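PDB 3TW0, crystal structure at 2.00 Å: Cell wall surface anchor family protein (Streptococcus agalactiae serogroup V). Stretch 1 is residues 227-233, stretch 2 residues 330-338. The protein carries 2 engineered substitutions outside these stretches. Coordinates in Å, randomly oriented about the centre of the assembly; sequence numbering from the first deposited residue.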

# COMPACT_ATOMS: atom_id res chain seq x y z
N ASP A 227 -8.15 2.99 -0.35
CA ASP A 227 -7.84 4.01 -1.35
C ASP A 227 -6.83 5.03 -0.85
O ASP A 227 -6.77 6.14 -1.38
CB ASP A 227 -9.13 4.74 -1.79
CG ASP A 227 -9.83 5.47 -0.63
OD1 ASP A 227 -9.34 5.46 0.52
OD2 ASP A 227 -10.89 6.07 -0.88
N GLY A 228 -6.03 4.67 0.16
CA GLY A 228 -5.15 5.65 0.82
C GLY A 228 -5.75 6.47 1.97
O GLY A 228 -5.07 7.26 2.58
N GLU A 229 -7.02 6.28 2.28
CA GLU A 229 -7.71 7.08 3.28
C GLU A 229 -7.16 6.73 4.68
O GLU A 229 -6.92 7.61 5.51
CB GLU A 229 -9.22 6.78 3.15
CG GLU A 229 -10.19 7.42 4.16
CD GLU A 229 -10.52 8.87 3.85
OE1 GLU A 229 -11.01 9.14 2.72
OE2 GLU A 229 -10.30 9.74 4.73
N SER A 230 -6.88 5.44 4.92
CA SER A 230 -6.56 4.98 6.28
C SER A 230 -5.89 3.60 6.35
O SER A 230 -6.09 2.75 5.52
CB SER A 230 -7.83 5.00 7.17
OG SER A 230 -7.55 4.56 8.50
N PHE A 231 -5.05 3.43 7.37
CA PHE A 231 -4.55 2.13 7.76
C PHE A 231 -5.73 1.20 8.11
O PHE A 231 -5.66 -0.00 7.88
CB PHE A 231 -3.66 2.33 8.99
CG PHE A 231 -3.12 1.07 9.57
CD1 PHE A 231 -2.06 0.41 8.94
CD2 PHE A 231 -3.62 0.56 10.77
CE1 PHE A 231 -1.52 -0.76 9.51
CE2 PHE A 231 -3.09 -0.60 11.33
CZ PHE A 231 -2.05 -1.27 10.69
N LYS A 232 -6.82 1.77 8.63
CA LYS A 232 -7.97 0.98 9.06
C LYS A 232 -9.00 0.77 7.97
O LYS A 232 -9.15 1.61 7.10
CB LYS A 232 -8.66 1.64 10.28
CG LYS A 232 -7.87 1.50 11.60
CD LYS A 232 -8.66 2.07 12.81
CE LYS A 232 -8.38 3.57 13.08
NZ LYS A 232 -8.89 4.51 12.00
N LEU A 233 -9.69 -0.37 8.01
CA LEU A 233 -10.93 -0.53 7.27
C LEU A 233 -12.05 -0.16 8.23
O LEU A 233 -11.90 -0.35 9.45
CB LEU A 233 -11.07 -1.97 6.80
CG LEU A 233 -10.10 -2.35 5.66
CD1 LEU A 233 -9.88 -3.85 5.59
CD2 LEU A 233 -10.57 -1.78 4.28
N ASP A 330 0.55 8.06 10.45
CA ASP A 330 -0.32 8.79 9.50
C ASP A 330 -0.53 8.00 8.19
O ASP A 330 0.45 7.57 7.58
CB ASP A 330 0.25 10.20 9.23
CG ASP A 330 -0.68 11.09 8.35
OD1 ASP A 330 -1.93 11.03 8.47
OD2 ASP A 330 -0.14 11.89 7.55
N PRO A 331 -1.80 7.78 7.78
CA PRO A 331 -3.08 8.03 8.50
C PRO A 331 -3.70 6.80 9.20
O PRO A 331 -3.68 5.69 8.64
CB PRO A 331 -4.01 8.46 7.37
CG PRO A 331 -3.57 7.54 6.22
CD PRO A 331 -2.06 7.38 6.38
N GLY A 332 -4.26 7.00 10.41
CA GLY A 332 -5.16 6.03 11.06
C GLY A 332 -4.53 4.92 11.88
O GLY A 332 -5.23 4.08 12.45
N ALA A 333 -3.20 4.92 11.96
CA ALA A 333 -2.51 4.00 12.82
C ALA A 333 -1.85 4.78 13.95
O ALA A 333 -1.69 5.98 13.89
CB ALA A 333 -1.48 3.18 12.04
N THR A 334 -1.50 4.09 15.01
CA THR A 334 -0.69 4.70 16.06
C THR A 334 0.78 4.49 15.69
O THR A 334 1.08 3.66 14.82
CB THR A 334 -0.91 3.99 17.38
OG1 THR A 334 -0.55 2.62 17.20
CG2 THR A 334 -2.38 4.09 17.80
N PRO A 335 1.69 5.24 16.34
CA PRO A 335 3.10 4.99 16.12
C PRO A 335 3.49 3.53 16.31
O PRO A 335 4.25 3.03 15.49
CB PRO A 335 3.78 5.87 17.18
CG PRO A 335 2.88 7.07 17.22
CD PRO A 335 1.47 6.47 17.14
N LEU A 336 2.98 2.88 17.36
CA LEU A 336 3.30 1.48 17.68
C LEU A 336 2.82 0.49 16.61
O LEU A 336 3.55 -0.42 16.20
CB LEU A 336 2.67 1.09 19.02
CG LEU A 336 3.31 -0.09 19.75
CD1 LEU A 336 4.76 0.21 20.03
CD2 LEU A 336 2.55 -0.36 21.05
N GLU A 337 1.58 0.66 16.18
CA GLU A 337 1.05 -0.14 15.08
C GLU A 337 1.96 -0.11 13.86
O GLU A 337 2.23 -1.15 13.28
CB GLU A 337 -0.38 0.30 14.72
CG GLU A 337 -1.42 -0.48 15.55
CD GLU A 337 -2.79 0.20 15.62
OE1 GLU A 337 -2.98 1.33 15.09
OE2 GLU A 337 -3.68 -0.43 16.22
N ALA A 338 2.45 1.08 13.51
CA ALA A 338 3.36 1.24 12.37
C ALA A 338 4.67 0.46 12.59
O ALA A 338 5.06 -0.27 11.71
CB ALA A 338 3.64 2.71 12.10

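Stretch 1 has no regular secondary structure, while stretch 2 runs as a loop until a helix begins at Pro335. The two stretches, parts of one chain, bring their backbones together at Ser230 and Gly332, whose CA atoms, the nearest CA pair, lie 5.1 Å apart. One hydrogen bond joins them: Phe231 N donates to Pro331 O at 2.9 Å, with a nearly straight N-H...O angle of 163°. Pro331 follows a cis peptide bond, and its CG packs 3.4 Å from Glu229 O.

Glycine suits position 332 on two counts. The phi of Gly332, 86°, is unfavourable for most other residues, and an ideal CB on Gly332 would lie 2.3 Å from Ser230 OG, a clash. That hydroxyl oxygen is itself engaged, accepting from Lys232 N at 2.9 Å, a local bond within stretch 1.

Phe231 is the buried centre of the contact. Ala333 CB sits over one face of its ring, 4.0 Å from the centroid, a CH-pi contact for which a small methyl is well suited. The exposed Lys232 lays its aliphatic chain alongside, CE reaching 3.3 Å from Gly332 O.

Beyond Ala333, Thr334 caps the helix: its OG1 accepts from Glu337 N at 3.1 Å, while Glu337 OE1 accepts from Thr334 N, also at 3.1 Å. This reciprocal pairing satisfies amides at the helix start and holds the Glu337 carboxylate near the Phe231 ring.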